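Local coordinates for beta-lactamase (PDB 4EWF), which probably hydrolyses beta-lactams to substituted beta-amino acids, as a member of the class A serine beta-lactamases, at residues Arg46-Ala50 and Val241-Asn245; Ile60-Arg64 and Val133-Leu137; Ala162-Ala168 and Val238-Phe242. One frame throughout, in Å; residues are numbered along the deposited sequence.

Interaction 1: residues Arg46-Ala50 and Val241-Asn245; sequences RRFRA and VFTEN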
ATOM      1  N   ARG A  46       1.846  16.198   1.174  1.00 19.27           N
ATOM      2  CA  ARG A  46       2.612  16.416  -0.064  1.00 18.46           C
ATOM      3  C   ARG A  46       2.246  15.329  -1.078  1.00 19.41           C
ATOM      4  O   ARG A  46       2.004  14.193  -0.701  1.00 16.10           O
ATOM      5  CB  ARG A  46       4.125  16.378   0.224  1.00 16.74           C
ATOM      6  CG  ARG A  46       4.996  16.527  -1.035  1.00 16.28           C
ATOM      7  CD  ARG A  46       6.452  16.889  -0.699  1.00 21.29           C
ATOM      8  NE  ARG A  46       7.303  16.878  -1.890  1.00 22.72           N
ATOM      9  CZ  ARG A  46       8.439  17.562  -2.023  1.00 19.52           C
ATOM     10  NH1 ARG A  46       9.153  17.455  -3.140  1.00 22.28           N
ATOM     11  NH2 ARG A  46       8.873  18.340  -1.041  1.00 20.31           N
ATOM     12  N   ARG A  47       2.189  15.685  -2.359  1.00 18.02           N
ATOM     13  CA  ARG A  47       1.806  14.746  -3.408  1.00 17.25           C
ATOM     14  C   ARG A  47       2.999  13.936  -3.932  1.00 18.87           C
ATOM     15  O   ARG A  47       3.999  14.510  -4.353  1.00 18.76           O
ATOM     16  CB  ARG A  47       1.152  15.507  -4.565  1.00 18.05           C
ATOM     17  CG  ARG A  47      -0.084  16.303  -4.157  1.00 21.72           C
ATOM     18  CD  ARG A  47      -0.454  17.375  -5.206  1.00 27.39           C
ATOM     19  NE  ARG A  47      -1.627  18.149  -4.809  1.00 27.42           N
ATOM     20  CZ  ARG A  47      -1.603  19.419  -4.407  1.00 34.38           C
ATOM     21  NH1 ARG A  47      -0.452  20.105  -4.356  1.00 27.11           N
ATOM     22  NH2 ARG A  47      -2.743  20.020  -4.075  1.00 36.43           N
ATOM     23  N   PHE A  48       2.877  12.607  -3.888  1.00 18.41           N
ATOM     24  CA  PHE A  48       3.887  11.675  -4.401  1.00 16.20           C
ATOM     25  C   PHE A  48       3.235  10.775  -5.469  1.00 22.80           C
ATOM     26  O   PHE A  48       2.018  10.590  -5.460  1.00 19.01           O
ATOM     27  CB  PHE A  48       4.358  10.749  -3.268  1.00 14.32           C
ATOM     28  CG  PHE A  48       5.098  11.466  -2.165  1.00 18.71           C
ATOM     29  CD1 PHE A  48       6.484  11.482  -2.149  1.00 21.95           C
ATOM     30  CD2 PHE A  48       4.404  12.136  -1.170  1.00 15.54           C
ATOM     31  CE1 PHE A  48       7.187  12.148  -1.138  1.00 19.96           C
ATOM     32  CE2 PHE A  48       5.094  12.817  -0.145  1.00 17.57           C
ATOM     33  CZ  PHE A  48       6.487  12.819  -0.138  1.00 18.49           C
ATOM     34  N   ARG A  49       4.033  10.189  -6.359  1.00 17.82           N
ATOM     35  CA  ARG A  49       3.507   9.139  -7.233  1.00 20.43           C
ATOM     36  C   ARG A  49       3.102   7.962  -6.365  1.00 21.83           C
ATOM     37  O   ARG A  49       3.865   7.507  -5.507  1.00 24.12           O
ATOM     38  CB  ARG A  49       4.535   8.701  -8.292  1.00 18.56           C
ATOM     39  CG  ARG A  49       4.942   9.833  -9.241  1.00 21.16           C
ATOM     40  CD  ARG A  49       5.920   9.366 -10.330  1.00 29.67           C
ATOM     41  NE  ARG A  49       6.598  10.515 -10.922  1.00 30.51           N
ATOM     42  CZ  ARG A  49       6.106  11.224 -11.925  1.00 33.87           C
ATOM     43  NH1 ARG A  49       4.942  10.891 -12.465  1.00 36.19           N
ATOM     44  NH2 ARG A  49       6.778  12.254 -12.396  1.00 36.78           N
ATOM     45  N   ALA A  50       1.885   7.480  -6.556  1.00 17.67           N
ATOM     46  CA  ALA A  50       1.407   6.379  -5.730  1.00 18.60           C
ATOM     47  C   ALA A  50       2.116   5.091  -6.101  1.00 24.13           C
ATOM     48  O   ALA A  50       2.286   4.217  -5.252  1.00 18.09           O
ATOM     49  CB  ALA A  50      -0.109   6.200  -5.885  1.00 14.49           C
ATOM     50  N   VAL A 241       4.413   5.489   4.202  1.00 18.65           N
ATOM     51  CA  VAL A 241       5.642   6.195   3.867  1.00 16.21           C
ATOM     52  C   VAL A 241       5.860   6.182   2.368  1.00 21.16           C
ATOM     53  O   VAL A 241       5.806   5.130   1.738  1.00 23.61           O
ATOM     54  CB  VAL A 241       6.855   5.555   4.565  1.00 17.60           C
ATOM     55  CG1 VAL A 241       8.153   6.254   4.162  1.00 20.47           C
ATOM     56  CG2 VAL A 241       6.654   5.618   6.075  1.00 21.13           C
ATOM     57  N   PHE A 242       6.064   7.370   1.804  1.00 19.96           N
ATOM     58  CA  PHE A 242       6.385   7.535   0.395  1.00 18.77           C
ATOM     59  C   PHE A 242       7.773   8.125   0.280  1.00 24.41           C
ATOM     60  O   PHE A 242       8.127   9.025   1.043  1.00 20.30           O
ATOM     61  CB  PHE A 242       5.341   8.442  -0.281  1.00 19.25           C
ATOM     62  CG  PHE A 242       3.986   7.789  -0.383  1.00 21.00           C
ATOM     63  CD1 PHE A 242       3.541   7.274  -1.591  1.00 18.13           C
ATOM     64  CD2 PHE A 242       3.193   7.627   0.745  1.00 18.98           C
ATOM     65  CE1 PHE A 242       2.296   6.645  -1.690  1.00 17.81           C
ATOM     66  CE2 PHE A 242       1.942   6.994   0.661  1.00 18.42           C
ATOM     67  CZ  PHE A 242       1.500   6.497  -0.567  1.00 15.85           C
ATOM     68  N   THR A 243       8.577   7.618  -0.655  1.00 17.18           N
ATOM     69  CA  THR A 243       9.889   8.226  -0.853  1.00 16.66           C
ATOM     70  C   THR A 243      10.153   8.456  -2.333  1.00 24.59           C
ATOM     71  O   THR A 243       9.723   7.687  -3.190  1.00 21.41           O
ATOM     72  CB  THR A 243      11.075   7.419  -0.242  1.00 21.94           C
ATOM     73  OG1 THR A 243      11.477   6.372  -1.141  1.00 19.41           O
ATOM     74  CG2 THR A 243      10.735   6.838   1.135  1.00 23.89           C
ATOM     75  N   GLU A 244      10.896   9.515  -2.615  1.00 19.73           N
ATOM     76  CA  GLU A 244      11.086   9.967  -3.973  1.00 22.33           C
ATOM     77  C   GLU A 244      12.516  10.459  -4.136  1.00 19.77           C
ATOM     78  O   GLU A 244      13.025  11.235  -3.311  1.00 19.83           O
ATOM     79  CB  GLU A 244      10.062  11.083  -4.204  1.00 25.46           C
ATOM     80  CG  GLU A 244      10.225  11.967  -5.369  1.00 39.56           C
ATOM     81  CD  GLU A 244       9.140  13.042  -5.367  1.00 40.39           C
ATOM     82  OE1 GLU A 244       7.949  12.674  -5.318  1.00 31.81           O
ATOM     83  OE2 GLU A 244       9.480  14.242  -5.382  1.00 35.70           O
ATOM     84  N   ASN A 245      13.171  10.010  -5.202  1.00 23.53           N
ATOM     85  CA  ASN A 245      14.522  10.454  -5.521  1.00 25.38           C
ATOM     86  C   ASN A 245      15.599  10.154  -4.480  1.00 24.39           C
ATOM     87  O   ASN A 245      16.604  10.857  -4.431  1.00 22.52           O
ATOM     88  CB  ASN A 245      14.525  11.957  -5.829  1.00 31.67           C
ATOM     89  CG  ASN A 245      13.649  12.292  -7.005  1.00 39.85           C
ATOM     90  OD1 ASN A 245      13.644  11.570  -8.006  1.00 35.41           O
ATOM     91  ND2 ASN A 245      12.864  13.355  -6.879  1.00 37.50           N
TER
HETATM   92  O   HOH W   1       6.542  14.447  -3.758  1.00 38.89           O
HETATM   93  O   HOH W   2       6.888  10.315  -5.990  1.00 18.58           O
HETATM   94  O   HOH W   3       8.248  10.974  -8.323  1.00 26.01           O
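Two phenylalanines, both with chi1 in the m well, meet here. Phe-48 turns its side chain toward the strand, and the CB of Phe-242 sits over its ring face, 3.8 Å from the centroid, a CH-pi contact; the two rings themselves meet obliquely, centroids 5.9 Å apart. The edge of the Phe-242 ring reaches Ala-50, with CE1 4.1 Å from CA. Further along, the extended Arg-46 (chi1 to chi3 all t) brings NH1 to 3.9 Å from Glu-244 OE2, a long salt bridge. Water closes the remaining gap: one molecule accepts from Arg-46 NE and donates to Arg-47 O and Glu-244 OE1, and a second joins Arg-49 N to the same OE1. Arg-49, also m at chi1, puts NH1 in a salt bridge with Glu-159, while its NE reaches Glu-244 OE1 only through weak bonds to a third water. Strand 48-49 crosses over the end of strand 235-244 without pairing with it: its own backbone partner is strand 161-162, while 235-244 runs between strands 27-33 and 223-232 of the five-stranded sheet.

Interaction 2: residues Ile60-Arg64 and Val133-Leu137; sequences IAVYR and VIASL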
ATOM      1  N   ILE A  60     -10.389  -2.374  -2.476  1.00 20.26           N
ATOM      2  CA  ILE A  60     -11.584  -1.998  -1.742  1.00 22.82           C
ATOM      3  C   ILE A  60     -12.778  -1.923  -2.698  1.00 22.33           C
ATOM      4  O   ILE A  60     -13.879  -2.376  -2.373  1.00 29.72           O
ATOM      5  CB  ILE A  60     -11.389  -0.672  -0.966  1.00 22.93           C
ATOM      6  CG1 ILE A  60     -10.307  -0.859   0.104  1.00 21.85           C
ATOM      7  CG2 ILE A  60     -12.705  -0.238  -0.322  1.00 21.26           C
ATOM      8  CD1 ILE A  60      -9.800   0.465   0.771  1.00 27.97           C
ATOM      9  N   ALA A  61     -12.558  -1.363  -3.885  1.00 23.46           N
ATOM     10  CA  ALA A  61     -13.650  -1.255  -4.857  1.00 25.99           C
ATOM     11  C   ALA A  61     -14.156  -2.643  -5.224  1.00 27.50           C
ATOM     12  O   ALA A  61     -15.361  -2.860  -5.363  1.00 25.66           O
ATOM     13  CB  ALA A  61     -13.205  -0.502  -6.101  1.00 25.32           C
ATOM     14  N   VAL A  62     -13.226  -3.581  -5.381  1.00 23.69           N
ATOM     15  CA  VAL A  62     -13.594  -4.958  -5.687  1.00 27.04           C
ATOM     16  C   VAL A  62     -14.463  -5.583  -4.590  1.00 28.39           C
ATOM     17  O   VAL A  62     -15.542  -6.115  -4.866  1.00 28.04           O
ATOM     18  CB  VAL A  62     -12.343  -5.827  -5.934  1.00 26.32           C
ATOM     19  CG1 VAL A  62     -12.731  -7.285  -6.049  1.00 25.57           C
ATOM     20  CG2 VAL A  62     -11.613  -5.349  -7.184  1.00 24.58           C
ATOM     21  N   TYR A  63     -14.018  -5.510  -3.339  1.00 27.80           N
ATOM     22  CA  TYR A  63     -14.803  -6.113  -2.260  1.00 24.73           C
ATOM     23  C   TYR A  63     -16.159  -5.438  -2.049  1.00 31.24           C
ATOM     24  O   TYR A  63     -17.124  -6.099  -1.652  1.00 34.52           O
ATOM     25  CB  TYR A  63     -14.009  -6.205  -0.947  1.00 23.83           C
ATOM     26  CG  TYR A  63     -13.000  -7.336  -0.968  1.00 25.64           C
ATOM     27  CD1 TYR A  63     -13.302  -8.571  -0.397  1.00 33.10           C
ATOM     28  CD2 TYR A  63     -11.770  -7.187  -1.594  1.00 28.63           C
ATOM     29  CE1 TYR A  63     -12.395  -9.619  -0.425  1.00 31.04           C
ATOM     30  CE2 TYR A  63     -10.854  -8.230  -1.634  1.00 28.79           C
ATOM     31  CZ  TYR A  63     -11.173  -9.448  -1.043  1.00 31.03           C
ATOM     32  OH  TYR A  63     -10.269 -10.490  -1.086  1.00 28.88           O
ATOM     33  N   ARG A  64     -16.246  -4.137  -2.322  1.00 25.19           N
ATOM     34  CA  ARG A  64     -17.536  -3.446  -2.236  1.00 28.58           C
ATOM     35  C   ARG A  64     -18.493  -3.984  -3.294  1.00 34.09           C
ATOM     36  O   ARG A  64     -19.694  -4.107  -3.054  1.00 32.33           O
ATOM     37  CB  ARG A  64     -17.376  -1.934  -2.410  1.00 31.87           C
ATOM     38  CG  ARG A  64     -16.701  -1.245  -1.245  1.00 37.16           C
ATOM     39  CD  ARG A  64     -16.964   0.244  -1.280  1.00 36.51           C
ATOM     40  NE  ARG A  64     -16.286   0.921  -0.183  1.00 32.57           N
ATOM     41  CZ  ARG A  64     -16.198   2.243  -0.064  1.00 37.53           C
ATOM     42  NH1 ARG A  64     -16.741   3.035  -0.983  1.00 35.69           N
ATOM     43  NH2 ARG A  64     -15.556   2.775   0.970  1.00 31.21           N
ATOM     44  N   VAL A 133     -14.443   5.093  -4.242  1.00 33.01           N
ATOM     45  CA  VAL A 133     -13.931   4.595  -2.960  1.00 28.00           C
ATOM     46  C   VAL A 133     -13.045   5.641  -2.301  1.00 29.32           C
ATOM     47  O   VAL A 133     -13.184   5.972  -1.110  1.00 26.64           O
ATOM     48  CB  VAL A 133     -13.099   3.312  -3.129  1.00 29.16           C
ATOM     49  CG1 VAL A 133     -12.218   3.079  -1.902  1.00 24.75           C
ATOM     50  CG2 VAL A 133     -14.011   2.116  -3.390  1.00 27.00           C
ATOM     51  N   ILE A 134     -12.122   6.161  -3.094  1.00 24.01           N
ATOM     52  CA  ILE A 134     -11.145   7.114  -2.602  1.00 25.55           C
ATOM     53  C   ILE A 134     -11.858   8.330  -2.002  1.00 23.59           C
ATOM     54  O   ILE A 134     -11.507   8.782  -0.915  1.00 27.41           O
ATOM     55  CB  ILE A 134     -10.168   7.519  -3.731  1.00 24.22           C
ATOM     56  CG1 ILE A 134      -9.274   6.330  -4.089  1.00 23.83           C
ATOM     57  CG2 ILE A 134      -9.311   8.722  -3.310  1.00 21.73           C
ATOM     58  CD1 ILE A 134      -8.527   6.514  -5.390  1.00 21.49           C
ATOM     59  N   ALA A 135     -12.883   8.831  -2.694  1.00 23.26           N
ATOM     60  CA  ALA A 135     -13.607  10.010  -2.222  1.00 26.34           C
ATOM     61  C   ALA A 135     -14.394   9.691  -0.951  1.00 31.78           C
ATOM     62  O   ALA A 135     -14.448  10.502  -0.018  1.00 30.42           O
ATOM     63  CB  ALA A 135     -14.565  10.539  -3.322  1.00 30.46           C
ATOM     64  N   SER A 136     -15.019   8.516  -0.930  1.00 27.64           N
ATOM     65  CA  SER A 136     -15.838   8.102   0.210  1.00 31.65           C
ATOM     66  C   SER A 136     -14.969   7.892   1.450  1.00 27.59           C
ATOM     67  O   SER A 136     -15.469   7.902   2.570  1.00 31.19           O
ATOM     68  CB  SER A 136     -16.596   6.806  -0.097  1.00 28.50           C
ATOM     69  OG  SER A 136     -15.704   5.707   0.004  1.00 32.33           O
ATOM     70  N   LEU A 137     -13.668   7.710   1.259  1.00 26.71           N
ATOM     71  CA  LEU A 137     -12.774   7.522   2.403  1.00 29.00           C
ATOM     72  C   LEU A 137     -12.129   8.827   2.870  1.00 35.54           C
ATOM     73  O   LEU A 137     -11.284   8.824   3.765  1.00 32.44           O
ATOM     74  CB  LEU A 137     -11.691   6.484   2.087  1.00 25.48           C
ATOM     75  CG  LEU A 137     -12.208   5.047   1.940  1.00 26.94           C
ATOM     76  CD1 LEU A 137     -11.052   4.087   1.724  1.00 31.55           C
ATOM     77  CD2 LEU A 137     -13.021   4.663   3.167  1.00 33.01           C
TER
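Arg-64 reaches across from helix 55-67 to the C-terminal end of helix 127-136, and its polar end is well supplied. Arg-64 NH1 and NH2 both donate to Ser-136 OG, at 3.0 and 3.1 Å, so that one oxygen sits in the fork of the guanidinium. NE points to another acceptor, the carbonyl of Ala-179 in a nearby loop. Ser-136 is served in turn: with chi1 at p, its OG donates to Val-133 O over 2.8 Å, within its own helix, which leaves the oxygen able to accept from the arginine. Val-133 O also takes a weak bond from Leu-137 N, whose second and equally local acceptor is Ile-134 O, as the helix finishes. Beneath this polar bridge the contact is aliphatic. Val-133 CG2 lies over one face of the guanidinium, 3.8 Å from Arg-64 NH1, and also touches Ala-61, 3.7 Å from its CA; the small alanine lets the helices approach to 6.2 Å between the CA atoms of Ala-61 and Val-133. Ile-60 CG2 meets Val-133 CG1 at 3.7 Å, and Ile-60 CD1 meets Leu-137 CD1 at 3.9 Å. Such helix-to-helix packing, greasy inside and tied by an arginine at its margin, belongs to the all-helical part of the class A beta-lactamase fold, where helix 55-67, at whose start the probable SxxK motif lies, is surrounded by other helices.

Interaction 3: residues Ala162-Ala168 and Val238-Phe242; sequences ATPDDYA and VVAVF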
ATOM      1  N   ALA A 162      -0.715  10.233  -4.722  1.00 18.84           N
ATOM      2  CA  ALA A 162      -1.050   9.850  -3.362  1.00 21.23           C
ATOM      3  C   ALA A 162      -0.514  10.887  -2.386  1.00 25.66           C
ATOM      4  O   ALA A 162       0.428  11.617  -2.706  1.00 22.59           O
ATOM      5  CB  ALA A 162      -0.422   8.508  -3.042  1.00 16.50           C
ATOM      6  N   THR A 163      -1.082  10.926  -1.183  1.00 21.87           N
ATOM      7  CA  THR A 163      -0.399  11.585  -0.075  1.00 19.34           C
ATOM      8  C   THR A 163      -0.313  10.594   1.063  1.00 19.08           C
ATOM      9  O   THR A 163      -1.152   9.713   1.179  1.00 16.20           O
ATOM     10  CB  THR A 163      -1.117  12.867   0.435  1.00 21.16           C
ATOM     11  OG1 THR A 163      -2.342  12.504   1.072  1.00 17.28           O
ATOM     12  CG2 THR A 163      -1.407  13.818  -0.709  1.00 21.48           C
ATOM     13  N   PRO A 164       0.715  10.730   1.914  1.00 19.23           N
ATOM     14  CA  PRO A 164       0.801   9.842   3.082  1.00 18.08           C
ATOM     15  C   PRO A 164      -0.471   9.962   3.947  1.00 21.91           C
ATOM     16  O   PRO A 164      -1.007   8.934   4.373  1.00 18.64           O
ATOM     17  CB  PRO A 164       2.046  10.362   3.833  1.00 18.32           C
ATOM     18  CG  PRO A 164       2.868  11.090   2.774  1.00 21.06           C
ATOM     19  CD  PRO A 164       1.824  11.706   1.852  1.00 14.98           C
ATOM     20  N   ASP A 165      -0.958  11.186   4.173  1.00 17.19           N
ATOM     21  CA  ASP A 165      -2.199  11.388   4.933  1.00 15.90           C
ATOM     22  C   ASP A 165      -3.355  10.549   4.387  1.00 21.64           C
ATOM     23  O   ASP A 165      -4.081   9.895   5.151  1.00 21.87           O
ATOM     24  CB  ASP A 165      -2.655  12.860   4.898  1.00 19.90           C
ATOM     25  CG  ASP A 165      -1.870  13.749   5.856  1.00 27.01           C
ATOM     26  OD1 ASP A 165      -1.084  13.228   6.683  1.00 25.66           O
ATOM     27  OD2 ASP A 165      -2.042  14.980   5.770  1.00 24.12           O
ATOM     28  N   ASP A 166      -3.556  10.613   3.075  1.00 19.14           N
ATOM     29  CA  ASP A 166      -4.653   9.885   2.443  1.00 24.04           C
ATOM     30  C   ASP A 166      -4.515   8.373   2.619  1.00 25.04           C
ATOM     31  O   ASP A 166      -5.494   7.680   2.881  1.00 19.58           O
ATOM     32  CB  ASP A 166      -4.723  10.207   0.946  1.00 18.87           C
ATOM     33  CG  ASP A 166      -5.369  11.566   0.664  1.00 27.95           C
ATOM     34  OD1 ASP A 166      -5.692  12.295   1.636  1.00 22.28           O
ATOM     35  OD2 ASP A 166      -5.532  11.914  -0.532  1.00 22.67           O
ATOM     36  N   TYR A 167      -3.303   7.856   2.456  1.00 19.79           N
ATOM     37  CA  TYR A 167      -3.112   6.410   2.540  1.00 22.04           C
ATOM     38  C   TYR A 167      -3.174   5.887   3.971  1.00 23.03           C
ATOM     39  O   TYR A 167      -3.542   4.734   4.202  1.00 23.69           O
ATOM     40  CB  TYR A 167      -1.866   5.955   1.744  1.00 17.12           C
ATOM     41  CG  TYR A 167      -2.293   5.752   0.310  1.00 21.29           C
ATOM     42  CD1 TYR A 167      -2.602   4.488  -0.157  1.00 20.88           C
ATOM     43  CD2 TYR A 167      -2.503   6.842  -0.539  1.00 19.64           C
ATOM     44  CE1 TYR A 167      -3.050   4.282  -1.447  1.00 22.36           C
ATOM     45  CE2 TYR A 167      -2.969   6.651  -1.848  1.00 21.86           C
ATOM     46  CZ  TYR A 167      -3.244   5.356  -2.286  1.00 24.86           C
ATOM     47  OH  TYR A 167      -3.694   5.113  -3.568  1.00 21.97           O
ATOM     48  N   ALA A 168      -2.876   6.748   4.940  1.00 20.71           N
ATOM     49  CA  ALA A 168      -3.098   6.376   6.327  1.00 21.36           C
ATOM     50  C   ALA A 168      -4.612   6.256   6.590  1.00 26.07           C
ATOM     51  O   ALA A 168      -5.056   5.315   7.249  1.00 22.22           O
ATOM     52  CB  ALA A 168      -2.431   7.373   7.282  1.00 19.86           C
ATOM     53  N   VAL A 238      -0.226   2.324  12.341  1.00 17.23           N
ATOM     54  CA  VAL A 238      -0.488   2.559  10.913  1.00 21.72           C
ATOM     55  C   VAL A 238       0.685   3.308  10.294  1.00 21.89           C
ATOM     56  O   VAL A 238       1.132   4.310  10.834  1.00 22.60           O
ATOM     57  CB  VAL A 238      -1.789   3.356  10.687  1.00 23.33           C
ATOM     58  CG1 VAL A 238      -1.962   3.702   9.220  1.00 20.75           C
ATOM     59  CG2 VAL A 238      -2.995   2.565  11.210  1.00 27.24           C
ATOM     60  N   VAL A 239       1.172   2.821   9.155  1.00 14.88           N
ATOM     61  CA  VAL A 239       2.355   3.388   8.525  1.00 17.78           C
ATOM     62  C   VAL A 239       2.161   3.649   7.026  1.00 18.89           C
ATOM     63  O   VAL A 239       1.937   2.730   6.251  1.00 25.55           O
ATOM     64  CB  VAL A 239       3.572   2.453   8.710  1.00 17.86           C
ATOM     65  CG1 VAL A 239       4.804   3.012   7.964  1.00 17.45           C
ATOM     66  CG2 VAL A 239       3.846   2.251  10.198  1.00 20.96           C
ATOM     67  N   ALA A 240       2.247   4.909   6.629  1.00 19.36           N
ATOM     68  CA  ALA A 240       2.210   5.252   5.210  1.00 18.71           C
ATOM     69  C   ALA A 240       3.447   6.094   4.877  1.00 23.73           C
ATOM     70  O   ALA A 240       3.549   7.256   5.271  1.00 21.31           O
ATOM     71  CB  ALA A 240       0.911   6.006   4.874  1.00 20.94           C
ATOM     72  N   VAL A 241       4.413   5.489   4.202  1.00 18.65           N
ATOM     73  CA  VAL A 241       5.642   6.195   3.867  1.00 16.21           C
ATOM     74  C   VAL A 241       5.860   6.182   2.368  1.00 21.16           C
ATOM     75  O   VAL A 241       5.806   5.130   1.738  1.00 23.61           O
ATOM     76  CB  VAL A 241       6.855   5.555   4.565  1.00 17.60           C
ATOM     77  CG1 VAL A 241       8.153   6.254   4.162  1.00 20.47           C
ATOM     78  CG2 VAL A 241       6.654   5.618   6.075  1.00 21.13           C
ATOM     79  N   PHE A 242       6.064   7.370   1.804  1.00 19.96           N
ATOM     80  CA  PHE A 242       6.385   7.535   0.395  1.00 18.77           C
ATOM     81  C   PHE A 242       7.773   8.125   0.280  1.00 24.41           C
ATOM     82  O   PHE A 242       8.127   9.025   1.043  1.00 20.30           O
ATOM     83  CB  PHE A 242       5.341   8.442  -0.281  1.00 19.25           C
ATOM     84  CG  PHE A 242       3.986   7.789  -0.383  1.00 21.00           C
ATOM     85  CD1 PHE A 242       3.541   7.274  -1.591  1.00 18.13           C
ATOM     86  CD2 PHE A 242       3.193   7.627   0.745  1.00 18.98           C
ATOM     87  CE1 PHE A 242       2.296   6.645  -1.690  1.00 17.81           C
ATOM     88  CE2 PHE A 242       1.942   6.994   0.661  1.00 18.42           C
ATOM     89  CZ  PHE A 242       1.500   6.497  -0.567  1.00 15.85           C
TER
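Phe-242 pushes the edge of its ring toward the face of Tyr-167 in an offset edge-to-face pair, centroids 5.8 Å apart and planes at 65°. This is a helix-on-sheet contact of the alpha-beta-alpha sandwich of class A beta-lactamases: the first turn of helix 164-175 lies on strand 235-244, the axes of the two short segments 7.5 Å apart and running roughly antiparallel, at 149°. Ala-162 CB presses on Phe-242 CE1 at 3.6 Å, and Pro-164 touches the same ring, CG to CD2 of Phe-242 at 4.0 Å. Farther up the strand, small residues let the helix come close: Ala-240 CB is 3.5 Å from Pro-164 O, and Ala-168 CB packs on Val-238 CG1 at 4.2 Å. Val-239 and Val-241 point away, to the other side of the sheet. Asp-165, also turned from the strand, pairs with Arg-41. The helix begins with an N-cap, the Thr-163 side chain, chi1 at p, folding back so that OG1 accepts from Asp-166 N at 3.0 Å.

Interactions 1 and 3 form one continuous patch, with centres 9 Å apart, and Phe-242 belongs to both: its side chain fills the space between the crossing 46-50 segment and the start of helix 164-175. The segments also join directly, Phe-48 O lying 2.9 Å from Ala-162 N, a probable hydrogen bond, and Ala-50 CB 3.7 Å from Ala-162 CB. Interaction 2 stands apart in the helical region, its centre 22 Å from that of interaction 1 and 16 Å from that of interaction 3, yet the chain runs straight from strand 48-49 into helix 55-67. The Ser and Lys of the likely SxxK motif lie where that connection enters the helix; the side chains of Ala-50 and Tyr-167 lie near the pattern's residues without touching.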